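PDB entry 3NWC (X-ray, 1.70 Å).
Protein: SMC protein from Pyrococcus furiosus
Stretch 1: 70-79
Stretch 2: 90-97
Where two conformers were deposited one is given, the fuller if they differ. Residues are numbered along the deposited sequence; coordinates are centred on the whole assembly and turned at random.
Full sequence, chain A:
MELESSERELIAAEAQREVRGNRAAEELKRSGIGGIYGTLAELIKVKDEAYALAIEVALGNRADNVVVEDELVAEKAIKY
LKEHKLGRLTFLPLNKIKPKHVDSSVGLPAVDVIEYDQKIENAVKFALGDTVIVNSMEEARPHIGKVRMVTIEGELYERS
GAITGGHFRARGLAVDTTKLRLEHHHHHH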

ATOM      1  N   ASP A  70     -21.592   3.138   2.310  1.00 27.54           N
ATOM      2  CA  ASP A  70     -21.219   4.408   2.943  1.00 23.40           C
ATOM      3  C   ASP A  70     -20.339   4.229   4.178  1.00 23.59           C
ATOM      4  O   ASP A  70     -19.980   3.106   4.531  1.00 27.42           O
ATOM      5  N   GLU A  71     -19.993   5.338   4.834  1.00 29.37           N
ATOM      6  CA  GLU A  71     -19.063   5.268   5.962  1.00 27.58           C
ATOM      7  C   GLU A  71     -19.671   4.580   7.178  1.00 31.24           C
ATOM      8  O   GLU A  71     -18.949   4.098   8.056  1.00 31.23           O
ATOM      9  N   LEU A  72     -20.997   4.529   7.234  1.00 29.98           N
ATOM     10  CA  LEU A  72     -21.663   3.862   8.343  1.00 31.17           C
ATOM     11  C   LEU A  72     -21.445   2.361   8.210  1.00 27.74           C
ATOM     12  O   LEU A  72     -21.194   1.672   9.200  1.00 27.50           O
ATOM     13  N   VAL A  73     -21.531   1.856   6.983  1.00 27.28           N
ATOM     14  CA  VAL A  73     -21.256   0.445   6.726  1.00 24.81           C
ATOM     15  C   VAL A  73     -19.817   0.115   7.105  1.00 24.57           C
ATOM     16  O   VAL A  73     -19.546  -0.931   7.681  1.00 25.74           O
ATOM     17  N   ALA A  74     -18.895   1.014   6.778  1.00 23.72           N
ATOM     18  CA  ALA A  74     -17.483   0.784   7.100  1.00 28.43           C
ATOM     19  C   ALA A  74     -17.278   0.689   8.597  1.00 25.85           C
ATOM     20  O   ALA A  74     -16.603  -0.212   9.076  1.00 24.23           O
ATOM     21  N   GLU A  75     -17.858   1.620   9.347  1.00 26.11           N
ATOM     22  CA  GLU A  75     -17.679   1.600  10.793  0.66 31.77           C
ATOM     23  C   GLU A  75     -18.319   0.363  11.429  1.00 29.79           C
ATOM     24  O   GLU A  75     -17.758  -0.205  12.358  1.00 25.88           O
ATOM     25  N   LYS A  76     -19.464  -0.076  10.920  1.00 28.74           N
ATOM     26  CA  LYS A  76     -20.060  -1.304  11.446  1.00 25.70           C
ATOM     27  C   LYS A  76     -19.164  -2.500  11.159  1.00 26.11           C
ATOM     28  O   LYS A  76     -18.954  -3.360  12.021  1.00 28.99           O
ATOM     29  N   ALA A  77     -18.642  -2.560   9.939  1.00 22.89           N
ATOM     30  CA  ALA A  77     -17.788  -3.667   9.536  1.00 21.13           C
ATOM     31  C   ALA A  77     -16.498  -3.697  10.362  1.00 21.09           C
ATOM     32  O   ALA A  77     -16.010  -4.764  10.713  1.00 25.24           O
ATOM     33  N   ILE A  78     -15.954  -2.523  10.661  1.00 22.62           N
ATOM     34  CA  ILE A  78     -14.760  -2.440  11.499  1.00 21.73           C
ATOM     35  C   ILE A  78     -15.028  -2.923  12.928  1.00 24.34           C
ATOM     36  O   ILE A  78     -14.183  -3.568  13.540  1.00 22.26           O
ATOM     37  N   LYS A  79     -16.208  -2.624  13.465  1.00 22.42           N
ATOM     38  CA  LYS A  79     -16.560  -3.148  14.787  1.00 25.40           C
ATOM     39  C   LYS A  79     -16.612  -4.668  14.773  1.00 25.85           C
ATOM     40  O   LYS A  79     -16.176  -5.315  15.724  1.00 26.51           O
ATOM     41  N   THR A  90      -9.420  -2.372   4.520  1.00 17.06           N
ATOM     42  CA  THR A  90      -9.596  -1.021   4.029  1.00 16.28           C
ATOM     43  C   THR A  90     -10.917  -0.956   3.285  1.00 17.36           C
ATOM     44  O   THR A  90     -11.181  -1.773   2.391  1.00 17.19           O
ATOM     45  N   PHE A  91     -11.758  -0.002   3.677  1.00 15.56           N
ATOM     46  CA  PHE A  91     -13.098   0.115   3.102  1.00 18.13           C
ATOM     47  C   PHE A  91     -13.210   1.332   2.211  1.00 17.32           C
ATOM     48  O   PHE A  91     -12.656   2.390   2.535  1.00 18.25           O
ATOM     49  N   LEU A  92     -13.931   1.179   1.097  1.00 16.23           N
ATOM     50  CA  LEU A  92     -14.167   2.269   0.148  1.00 17.79           C
ATOM     51  C   LEU A  92     -15.658   2.632   0.117  1.00 16.74           C
ATOM     52  O   LEU A  92     -16.452   1.944  -0.524  1.00 20.92           O
ATOM     53  N   PRO A  93     -16.044   3.703   0.832  1.00 17.68           N
ATOM     54  CA  PRO A  93     -17.456   4.085   0.938  1.00 21.61           C
ATOM     55  C   PRO A  93     -17.856   4.882  -0.290  1.00 18.31           C
ATOM     56  O   PRO A  93     -17.236   5.905  -0.600  1.00 21.43           O
ATOM     57  N   LEU A  94     -18.861   4.394  -1.004  1.00 24.29           N
ATOM     58  CA  LEU A  94     -19.178   4.955  -2.316  1.00 24.26           C
ATOM     59  C   LEU A  94     -19.525   6.433  -2.271  1.00 19.85           C
ATOM     60  O   LEU A  94     -19.246   7.161  -3.221  1.00 23.34           O
ATOM     61  N   ASN A  95     -20.100   6.874  -1.158  1.00 27.41           N
ATOM     62  CA  ASN A  95     -20.491   8.280  -1.013  1.00 24.67           C
ATOM     63  C   ASN A  95     -19.327   9.190  -0.632  1.00 31.04           C
ATOM     64  O   ASN A  95     -19.447  10.416  -0.673  1.00 33.84           O
ATOM     65  N   LYS A  96     -18.198   8.600  -0.253  1.00 22.25           N
ATOM     66  CA  LYS A  96     -17.078   9.400   0.221  1.00 25.13           C
ATOM     67  C   LYS A  96     -15.897   9.306  -0.718  1.00 18.86           C
ATOM     68  O   LYS A  96     -15.148  10.265  -0.899  1.00 22.92           O
ATOM     69  N   ILE A  97     -15.712   8.128  -1.302  1.00 22.91           N
ATOM     70  CA  ILE A  97     -14.480   7.832  -2.006  1.00 20.94           C
ATOM     71  C   ILE A  97     -14.308   8.699  -3.250  1.00 22.22           C
ATOM     72  O   ILE A  97     -15.222   8.844  -4.055  1.00 26.52           O
TER

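The two stretches join through a single direct hydrogen bond, and the acid that accepts it, Glu71, also reaches Lys96 through a water rather than a salt bridge. Asn95 ND2 donates to Glu71 OE2 at 3.0 Å with an N-H...acceptor angle of 157°. Glu71 OE2 lies 4.4 Å from Lys96 NZ, beyond salt-bridge range, although it comes within 3.4 Å of Lys96 CE. Water 1 spans the gap, donating to Glu71 OE1 at 2.8 Å and accepting from Lys96 NZ at 3.1 Å. The CA-to-CB bond of Glu71 points sideways; chi1 of 80° (p) and chi2 of -81° (m) fold the chain so that its end comes nearer stretch 2. Asn95 (chi1 p) and Lys96 (chi1 and chi2 m, then t, t) both point toward the helix.

Helix 71-79 and strand 90-93 run nearly antiparallel, at 159°, with a closest axial approach of 7.9 Å. Alternation along the strand selects Phe91 and Pro93 to point toward the helix, while Thr90 and Leu92 point away. Phe91, with 88 Å² covered, has the largest share of the contact. Its chi1 of -62° (m) and chi2 of -86° place Ala74 O over one ring face, whereas Ala77 CB and Ile78 CG1 approach obliquely, 3.6 Å from Phe91 CZ and 3.5 Å from Phe91 CE2, respectively. Ala74 CB packs 3.8 Å from Phe91 CB. Ile78 (m, t) starts sideways, but its end comes nearer.

At the helix start, Pro93 CB sits 3.6 Å from Asp70 C and 3.7 Å from Glu71 N, a buried amide without a partner. Asp70, chi1 58° (p), turns its end away and caps the helix: OD1 accepts from Val73 N at 3.0 Å (158°) and, weakly, from Leu72 N at 3.0 Å (122°).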

ATOM      1  CB  ASP A  70     -22.474   5.210   3.304  1.00 30.03           C
ATOM      2  CG  ASP A  70     -23.411   4.444   4.222  0.78 30.65           C
ATOM      3  OD1 ASP A  70     -22.918   3.739   5.131  1.00 33.77           O
ATOM      4  OD2 ASP A  70     -24.641   4.546   4.037  0.62 28.71           O
ATOM      5  CB  GLU A  71     -18.517   6.649   6.339  1.00 26.60           C
ATOM      6  CG  GLU A  71     -19.454   7.504   7.191  1.00 31.59           C
ATOM      7  CD  GLU A  71     -20.528   8.209   6.379  0.40 26.71           C
ATOM      8  OE1 GLU A  71     -21.366   8.901   6.990  0.62 25.92           O
ATOM      9  OE2 GLU A  71     -20.538   8.082   5.137  1.00 29.64           O
ATOM     10  CB  LEU A  72     -23.153   4.201   8.371  1.00 33.78           C
ATOM     11  CG  LEU A  72     -23.487   5.690   8.519  1.00 31.73           C
ATOM     12  CD1 LEU A  72     -24.988   5.920   8.409  1.00 45.63           C
ATOM     13  CD2 LEU A  72     -22.950   6.252   9.831  1.00 36.53           C
ATOM     14  CB  VAL A  73     -21.483   0.062   5.244  1.00 26.04           C
ATOM     15  CG1 VAL A  73     -21.066  -1.391   4.996  1.00 26.40           C
ATOM     16  CG2 VAL A  73     -22.939   0.291   4.847  1.00 33.15           C
ATOM     17  CB  ALA A  74     -16.606   1.878   6.518  1.00 22.74           C
ATOM     18  CB  GLU A  75     -18.147   2.907  11.453  0.66 30.16           C
ATOM     19  CG  GLU A  75     -17.338   4.128  11.007  0.66 34.79           C
ATOM     20  CD  GLU A  75     -17.444   5.309  11.959  0.66 36.30           C
ATOM     21  OE1 GLU A  75     -17.423   6.463  11.477  0.66 33.61           O
ATOM     22  OE2 GLU A  75     -17.532   5.087  13.186  0.66 35.40           O
ATOM     23  CB  LYS A  76     -21.454  -1.548  10.860  1.00 37.02           C
ATOM     24  CG  LYS A  76     -22.540  -0.656  11.447  1.00 42.90           C
ATOM     25  CD  LYS A  76     -23.902  -0.963  10.831  1.00 40.67           C
ATOM     26  CE  LYS A  76     -24.221  -2.452  10.897  1.00 45.58           C
ATOM     27  NZ  LYS A  76     -25.581  -2.758  10.350  1.00 63.34           N
ATOM     28  CB  ALA A  77     -17.469  -3.577   8.054  1.00 21.52           C
ATOM     29  CB  ILE A  78     -14.164  -1.019  11.493  1.00 19.15           C
ATOM     30  CG1 ILE A  78     -13.633  -0.698  10.091  1.00 19.78           C
ATOM     31  CG2 ILE A  78     -13.070  -0.867  12.549  1.00 27.29           C
ATOM     32  CD1 ILE A  78     -13.184   0.736   9.894  1.00 24.33           C
ATOM     33  CB  LYS A  79     -17.904  -2.602  15.273  1.00 28.46           C
ATOM     34  CG  LYS A  79     -17.853  -1.166  15.749  1.00 38.65           C
ATOM     35  CD  LYS A  79     -19.158  -0.777  16.434  1.00 50.11           C
ATOM     36  CE  LYS A  79     -19.214   0.720  16.703  1.00 55.72           C
ATOM     37  NZ  LYS A  79     -18.037   1.202  17.480  1.00 62.04           N
ATOM     38  CB  THR A  90      -8.451  -0.633   3.081  1.00 20.73           C
ATOM     39  OG1 THR A  90      -7.217  -0.682   3.803  1.00 20.26           O
ATOM     40  CG2 THR A  90      -8.653   0.785   2.547  1.00 16.59           C
ATOM     41  CB  PHE A  91     -14.124   0.186   4.226  1.00 18.03           C
ATOM     42  CG  PHE A  91     -14.154  -1.053   5.083  1.00 18.83           C
ATOM     43  CD1 PHE A  91     -14.931  -2.144   4.718  1.00 20.41           C
ATOM     44  CD2 PHE A  91     -13.385  -1.136   6.236  1.00 18.12           C
ATOM     45  CE1 PHE A  91     -14.951  -3.294   5.501  1.00 20.91           C
ATOM     46  CE2 PHE A  91     -13.397  -2.281   7.022  1.00 18.22           C
ATOM     47  CZ  PHE A  91     -14.187  -3.363   6.652  1.00 19.11           C
ATOM     48  CB  LEU A  92     -13.700   1.860  -1.250  1.00 16.54           C
ATOM     49  CG  LEU A  92     -12.284   1.271  -1.341  1.00 17.14           C
ATOM     50  CD1 LEU A  92     -11.922   0.997  -2.792  1.00 15.10           C
ATOM     51  CD2 LEU A  92     -11.272   2.221  -0.726  1.00 19.56           C
ATOM     52  CB  PRO A  93     -17.491   4.983   2.177  1.00 23.34           C
ATOM     53  CG  PRO A  93     -16.079   4.966   2.747  1.00 30.14           C
ATOM     54  CD  PRO A  93     -15.188   4.613   1.605  1.00 21.95           C
ATOM     55  CB  LEU A  94     -20.280   4.161  -3.013  1.00 24.23           C
ATOM     56  CG  LEU A  94     -19.817   2.810  -3.557  1.00 25.16           C
ATOM     57  CD1 LEU A  94     -20.987   2.008  -4.100  1.00 26.04           C
ATOM     58  CD2 LEU A  94     -18.731   2.997  -4.616  1.00 25.26           C
ATOM     59  CB  ASN A  95     -21.629   8.426   0.009  1.00 29.36           C
ATOM     60  CG  ASN A  95     -21.234   7.943   1.400  1.00 35.20           C
ATOM     61  OD1 ASN A  95     -20.366   7.092   1.543  1.00 26.96           O
ATOM     62  ND2 ASN A  95     -21.875   8.489   2.430  1.00 31.35           N
ATOM     63  CB  LYS A  96     -16.646   8.929   1.617  1.00 28.09           C
ATOM     64  CG  LYS A  96     -17.681   9.120   2.705  1.00 31.63           C
ATOM     65  CD  LYS A  96     -17.768  10.580   3.120  1.00 28.03           C
ATOM     66  CE  LYS A  96     -18.691  10.755   4.316  1.00 33.23           C
ATOM     67  NZ  LYS A  96     -18.985  12.196   4.558  1.00 30.90           N
ATOM     68  CB  ILE A  97     -14.387   6.324  -2.340  1.00 21.17           C
ATOM     69  CG1 ILE A  97     -12.930   5.909  -2.608  1.00 17.45           C
ATOM     70  CG2 ILE A  97     -15.344   5.969  -3.480  1.00 19.98           C
ATOM     71  CD1 ILE A  97     -12.036   5.922  -1.356  1.00 20.95           C
TER
HETATM   72  O   HOH W   1     -21.521  11.619   6.169  1.00 48.84           O